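Local coordinates for protein monoglyceride lipase (Saccharomyces cerevisiae, PDB 4ZWN) that hydrolyses monoacylglycerols to free fatty acids and glycerol, preferring monounsaturated ones, and also takes part in the breakdown of fatty acid ethyl esters, at residues A[293-298]-A[317-322]; A[150-155]-A[240-245]. The protein carries 2 engineered substitutions. All blocks are in the same frame, centred on the assembly; numbering follows the deposited sequence.

Interaction 1 (A[293-298]-A[317-322]); sequences ELKLYP and FNDMKQ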
loop_
_atom_site.group_PDB
_atom_site.type_symbol
_atom_site.label_atom_id
_atom_site.label_comp_id
_atom_site.label_asym_id
_atom_site.label_seq_id
_atom_site.Cartn_x
_atom_site.Cartn_y
_atom_site.Cartn_z
ATOM N N GLU A 293 -1.254 17.218 0.064
ATOM C CA GLU A 293 -0.490 17.426 1.289
ATOM C C GLU A 293 0.503 16.300 1.564
ATOM O O GLU A 293 0.215 15.131 1.321
ATOM C CB GLU A 293 -1.436 17.571 2.484
ATOM C CG GLU A 293 -0.738 17.881 3.800
ATOM C CD GLU A 293 -1.684 17.862 4.983
ATOM O OE1 GLU A 293 -2.867 17.512 4.792
ATOM O OE2 GLU A 293 -1.244 18.194 6.102
ATOM N N LEU A 294 1.673 16.669 2.073
ATOM C CA LEU A 294 2.641 15.700 2.570
ATOM C C LEU A 294 2.821 15.852 4.076
ATOM O O LEU A 294 3.029 16.958 4.576
ATOM C CB LEU A 294 3.989 15.865 1.868
ATOM C CG LEU A 294 5.162 15.118 2.511
ATOM C CD1 LEU A 294 4.963 13.610 2.433
ATOM C CD2 LEU A 294 6.471 15.518 1.864
ATOM N N LYS A 295 2.729 14.741 4.796
ATOM C CA LYS A 295 3.017 14.734 6.224
ATOM C C LYS A 295 4.234 13.861 6.520
ATOM O O LYS A 295 4.276 12.683 6.161
ATOM C CB LYS A 295 1.808 14.244 7.027
ATOM C CG LYS A 295 0.691 15.269 7.168
ATOM C CD LYS A 295 -0.389 14.786 8.131
ATOM C CE LYS A 295 -1.513 15.805 8.269
ATOM N NZ LYS A 295 -1.005 17.120 8.751
ATOM N N LEU A 296 5.231 14.459 7.162
ATOM C CA LEU A 296 6.424 13.737 7.574
ATOM C C LEU A 296 6.376 13.522 9.078
ATOM O O LEU A 296 6.004 14.429 9.824
ATOM C CB LEU A 296 7.687 14.501 7.173
ATOM C CG LEU A 296 7.911 14.663 5.669
ATOM C CD1 LEU A 296 9.131 15.523 5.390
ATOM C CD2 LEU A 296 8.058 13.301 5.013
ATOM N N TYR A 297 6.750 12.327 9.525
ATOM C CA TYR A 297 6.635 11.995 10.941
ATOM C C TYR A 297 7.991 11.720 11.584
ATOM O O TYR A 297 8.649 10.730 11.263
ATOM C CB TYR A 297 5.707 10.794 11.124
ATOM C CG TYR A 297 4.286 11.077 10.695
ATOM C CD1 TYR A 297 3.344 11.534 11.606
ATOM C CD2 TYR A 297 3.890 10.899 9.376
ATOM C CE1 TYR A 297 2.043 11.799 11.218
ATOM C CE2 TYR A 297 2.593 11.162 8.977
ATOM C CZ TYR A 297 1.674 11.612 9.903
ATOM O OH TYR A 297 0.383 11.875 9.515
ATOM N N PRO A 298 8.372 12.574 12.506
ATOM C CA PRO A 298 9.638 12.448 13.207
ATOM C C PRO A 298 9.691 11.232 14.079
ATOM O O PRO A 298 8.761 10.938 14.768
ATOM C CB PRO A 298 9.666 13.693 14.058
ATOM C CG PRO A 298 8.830 14.644 13.328
ATOM C CD PRO A 298 7.722 13.845 12.787
ATOM N N PHE A 317 -2.350 7.398 12.133
ATOM C CA PHE A 317 -3.726 7.018 11.824
ATOM C C PHE A 317 -4.719 8.148 12.074
ATOM O O PHE A 317 -5.683 8.311 11.323
ATOM C CB PHE A 317 -4.155 5.790 12.628
ATOM C CG PHE A 317 -5.623 5.488 12.514
ATOM C CD1 PHE A 317 -6.133 4.902 11.369
ATOM C CD2 PHE A 317 -6.495 5.811 13.542
ATOM C CE1 PHE A 317 -7.486 4.631 11.255
ATOM C CE2 PHE A 317 -7.848 5.546 13.431
ATOM C CZ PHE A 317 -8.343 4.956 12.286
ATOM N N ASN A 318 -4.500 8.915 13.138
ATOM C CA ASN A 318 -5.389 10.028 13.448
ATOM C C ASN A 318 -5.398 11.070 12.342
ATOM O O ASN A 318 -6.438 11.661 12.047
ATOM C CB ASN A 318 -5.005 10.682 14.775
ATOM C CG ASN A 318 -5.416 9.850 15.970
ATOM O OD1 ASN A 318 -6.251 8.951 15.854
ATOM N ND2 ASN A 318 -4.834 10.147 17.127
ATOM N N ASP A 319 -4.245 11.292 11.723
ATOM C CA ASP A 319 -4.173 12.241 10.621
ATOM C C ASP A 319 -4.964 11.712 9.429
ATOM O O ASP A 319 -5.656 12.468 8.749
ATOM C CB ASP A 319 -2.721 12.522 10.232
ATOM C CG ASP A 319 -2.006 13.397 11.244
ATOM O OD1 ASP A 319 -2.697 14.050 12.057
ATOM O OD2 ASP A 319 -0.757 13.439 11.227
ATOM N N MET A 320 -4.872 10.409 9.192
ATOM C CA MET A 320 -5.611 9.784 8.104
ATOM C C MET A 320 -7.110 9.798 8.389
ATOM O O MET A 320 -7.919 10.092 7.506
ATOM C CB MET A 320 -5.127 8.351 7.879
ATOM C CG MET A 320 -5.969 7.565 6.889
ATOM S SD MET A 320 -5.266 5.950 6.515
ATOM C CE MET A 320 -6.596 5.215 5.562
ATOM N N LYS A 321 -7.469 9.483 9.630
ATOM C CA LYS A 321 -8.864 9.475 10.059
ATOM C C LYS A 321 -9.489 10.866 9.898
ATOM O O LYS A 321 -10.576 11.003 9.334
ATOM C CB LYS A 321 -8.967 8.993 11.513
ATOM C CG LYS A 321 -10.382 8.699 11.997
ATOM C CD LYS A 321 -10.900 9.820 12.880
ATOM C CE LYS A 321 -12.286 9.521 13.419
ATOM N NZ LYS A 321 -12.806 10.684 14.189
ATOM N N GLN A 322 -8.790 11.891 10.375
ATOM C CA GLN A 322 -9.281 13.262 10.267
ATOM C C GLN A 322 -9.366 13.696 8.812
ATOM O O GLN A 322 -10.278 14.429 8.423
ATOM C CB GLN A 322 -8.384 14.225 11.049
ATOM C CG GLN A 322 -8.486 14.076 12.558
ATOM C CD GLN A 322 -7.464 14.917 13.294
ATOM O OE1 GLN A 322 -6.633 15.587 12.679
ATOM N NE2 GLN A 322 -7.519 14.886 14.621
#

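Interaction 2 (A[150-155]-A[240-245]); sequences CLNYAC and MQRGAK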
loop_
_atom_site.group_PDB
_atom_site.type_symbol
_atom_site.label_atom_id
_atom_site.label_comp_id
_atom_site.label_asym_id
_atom_site.label_seq_id
_atom_site.Cartn_x
_atom_site.Cartn_y
_atom_site.Cartn_z
ATOM N N CYS A 150 -0.709 3.011 -5.974
ATOM C CA CYS A 150 -1.797 3.929 -5.651
ATOM C C CYS A 150 -1.655 5.282 -6.346
ATOM O O CYS A 150 -2.605 5.778 -6.951
ATOM C CB CYS A 150 -1.879 4.135 -4.141
ATOM S SG CYS A 150 -3.077 5.384 -3.646
ATOM N N LEU A 151 -0.472 5.881 -6.248
ATOM C CA LEU A 151 -0.236 7.187 -6.856
ATOM C C LEU A 151 -0.270 7.102 -8.379
ATOM O O LEU A 151 -0.693 8.045 -9.049
ATOM C CB LEU A 151 1.100 7.766 -6.388
ATOM C CG LEU A 151 1.194 8.072 -4.892
ATOM C CD1 LEU A 151 2.548 8.673 -4.556
ATOM C CD2 LEU A 151 0.067 9.000 -4.457
ATOM N N ASN A 152 0.169 5.971 -8.923
ATOM C CA ASN A 152 0.128 5.771 -10.366
ATOM C C ASN A 152 -1.293 5.546 -10.876
ATOM O O ASN A 152 -1.644 6.010 -11.960
ATOM C CB ASN A 152 1.023 4.602 -10.777
ATOM C CG ASN A 152 2.459 5.028 -11.028
ATOM O OD1 ASN A 152 2.769 5.617 -12.064
ATOM N ND2 ASN A 152 3.341 4.733 -10.083
ATOM N N TYR A 153 -2.110 4.841 -10.093
ATOM C CA TYR A 153 -3.501 4.620 -10.472
ATOM C C TYR A 153 -4.217 5.955 -10.626
ATOM O O TYR A 153 -5.064 6.114 -11.504
ATOM C CB TYR A 153 -4.230 3.745 -9.448
ATOM C CG TYR A 153 -5.608 3.318 -9.916
ATOM C CD1 TYR A 153 -5.780 2.156 -10.661
ATOM C CD2 TYR A 153 -6.732 4.086 -9.629
ATOM C CE1 TYR A 153 -7.038 1.765 -11.099
ATOM C CE2 TYR A 153 -7.992 3.703 -10.062
ATOM C CZ TYR A 153 -8.139 2.545 -10.797
ATOM O OH TYR A 153 -9.389 2.165 -11.230
ATOM N N ALA A 154 -3.858 6.915 -9.780
ATOM C CA ALA A 154 -4.414 8.263 -9.863
ATOM C C ALA A 154 -4.081 8.939 -11.198
ATOM O O ALA A 154 -4.744 9.893 -11.597
ATOM C CB ALA A 154 -3.911 9.111 -8.705
ATOM N N CYS A 155 -3.057 8.439 -11.884
ATOM C CA CYS A 155 -2.654 9.002 -13.167
ATOM C C CYS A 155 -3.158 8.175 -14.349
ATOM O O CYS A 155 -3.405 8.713 -15.428
ATOM C CB CYS A 155 -1.131 9.122 -13.243
ATOM S SG CYS A 155 -0.387 10.166 -11.969
ATOM N N MET A 240 9.938 -0.976 -9.499
ATOM C CA MET A 240 11.061 -0.052 -9.378
ATOM C C MET A 240 10.915 1.045 -10.421
ATOM O O MET A 240 11.081 2.229 -10.118
ATOM C CB MET A 240 12.400 -0.775 -9.545
ATOM C CG MET A 240 12.823 -1.595 -8.336
ATOM S SD MET A 240 13.326 -0.582 -6.938
ATOM C CE MET A 240 14.743 0.261 -7.638
ATOM N N GLN A 241 10.592 0.643 -11.646
ATOM C CA GLN A 241 10.406 1.581 -12.747
ATOM C C GLN A 241 9.165 2.429 -12.521
ATOM O O GLN A 241 9.141 3.619 -12.841
ATOM C CB GLN A 241 10.299 0.833 -14.077
ATOM C CG GLN A 241 10.070 1.733 -15.277
ATOM C CD GLN A 241 10.051 0.963 -16.581
ATOM O OE1 GLN A 241 9.189 0.110 -16.802
ATOM N NE2 GLN A 241 11.012 1.252 -17.451
ATOM N N ARG A 242 8.141 1.794 -11.961
ATOM C CA ARG A 242 6.884 2.446 -11.618
ATOM C C ARG A 242 7.121 3.730 -10.836
ATOM O O ARG A 242 6.607 4.790 -11.193
ATOM C CB ARG A 242 6.007 1.491 -10.804
ATOM C CG ARG A 242 4.531 1.784 -10.861
ATOM C CD ARG A 242 3.757 0.517 -11.170
ATOM N NE ARG A 242 3.899 -0.487 -10.123
ATOM C CZ ARG A 242 4.026 -1.792 -10.348
ATOM N NH1 ARG A 242 4.038 -2.258 -11.588
ATOM N NH2 ARG A 242 4.141 -2.633 -9.331
ATOM N N GLY A 243 7.917 3.625 -9.774
ATOM C CA GLY A 243 8.222 4.764 -8.926
ATOM C C GLY A 243 9.181 5.752 -9.562
ATOM O O GLY A 243 9.034 6.962 -9.395
ATOM N N ALA A 244 10.167 5.234 -10.288
ATOM C CA ALA A 244 11.147 6.077 -10.961
ATOM C C ALA A 244 10.477 6.979 -11.989
ATOM O O ALA A 244 10.905 8.113 -12.208
ATOM C CB ALA A 244 12.218 5.223 -11.626
ATOM N N LYS A 245 9.426 6.460 -12.620
ATOM C CA LYS A 245 8.674 7.216 -13.614
ATOM C C LYS A 245 8.071 8.463 -12.985
ATOM O O LYS A 245 8.052 9.535 -13.593
ATOM C CB LYS A 245 7.573 6.348 -14.231
ATOM C CG LYS A 245 6.634 7.107 -15.165
ATOM C CD LYS A 245 5.554 6.196 -15.724
ATOM C CE LYS A 245 4.783 5.514 -14.604
ATOM N NZ LYS A 245 3.806 4.515 -15.117
#

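Interaction 1 (A[293-298]-A[317-322])
Y297 and K295, on the last strand of the alpha/beta-hydrolase sheet, reach out to D319 of the C-terminal helix 310-326. Strand and helix stand well apart, with K295 CA 8.8 Å from D319 CA, and side chains alone bridge the gap. The one polar bond across it is donated by the phenol: Y297 OH lies 2.6 Å from D319 OD2 and meets the anti lone pair, the one facing away from the other carboxylate oxygen. Phenol and carboxylate reach for each other from strand and helix, with OD2 at the rim of the tyrosine ring and close to its plane; Y297 CE1 is only 3.2 Å from D319 OD2, while ring and carboxylate are turned 32° from each other.

K295 brings its aliphatic chain past the same oxygen, K295 CD being 3.4 Å from D319 OD2. Its ammonium group does not close a salt bridge there, since K295 NZ remains 4.4 Å from D319 OD2. The bend at the end of the chain (chi4 -58°) instead goes with a salt bridge along the strand, in which K295 NZ is 2.9 Å from E293 OE2 and meets its syn side 33° out of the carboxylate plane. The lysine charge is still near enough that it would probably help to keep D319 ionised and thus a strong acceptor for the phenol.

K295 and Y297 project from one face of the strand; L294 and L296, on the other, pack against helix 277-286. The backbone of strand 292-297 is hydrogen-bonded to I266 and H268 of the neighbouring strand 264-269. On helix 310-326 the buried F317 meets H83 edge-to-face and touches L80 and L84 of helix 78-86.

Interaction 2 (A[150-155]-A[240-245])
R242 carries its CG anti to the backbone N (chi1 -156°), which lays the first part of the chain against the amide of N152, while a bend at chi3 (56°) in K245 brings CE to the other end of that amide. The asparagine thus enters between two residues one helical turn apart. On its nitrogen side, N152 ND2 is 3.3 Å from R242 CG, and it gives a weak hydrogen bond to the backbone oxygen of the same residue (N152 ND2 to R242 O 3.4 Å, N-H...O 154°). Its stronger partner is G148 O, one turn back in its own helix. On the oxygen side, K245 CE stands 3.2 Å from N152 OD1. With the N152 amide cut back to an alanine, G148 O and R242 O would probably lose this N-H donor, and a gap would be likely to open beside R242 CG and K245 CE. The arginine's charged end is held separately, by a salt bridge from NH1 to E113 of helix 113-134, whose F117 touches both N152 and R242; L246 also packs on N152. The nearest CA atoms, of N152 and R242, are 7.6 Å apart, so side chains bridge the helices. This is helix-helix packing of 233-248 against 145-156, the helix that leads out of the nucleophile elbow, the GXSXG turn of alpha/beta-hydrolases that carries S144.

How the interactions relate
Interaction 2 closes before interaction 1 opens along the chain; their centres are 21 Å apart and their nearest atoms about 8 Å, without touching. They involve helices on opposite faces of the central sheet: helix 310-326 beside helix 78-86 on one; on the other, helix 145-156 on the sheet, with helix 233-248 packed against it. Neither contact is part of the assigned catalytic triad, though both lie near it. In interaction 1, the side chain of Y297 is about 9 Å from that of D272 and about 11 Å from that of H302. In interaction 2, the side chain of R242 is about 10 Å from that of S144.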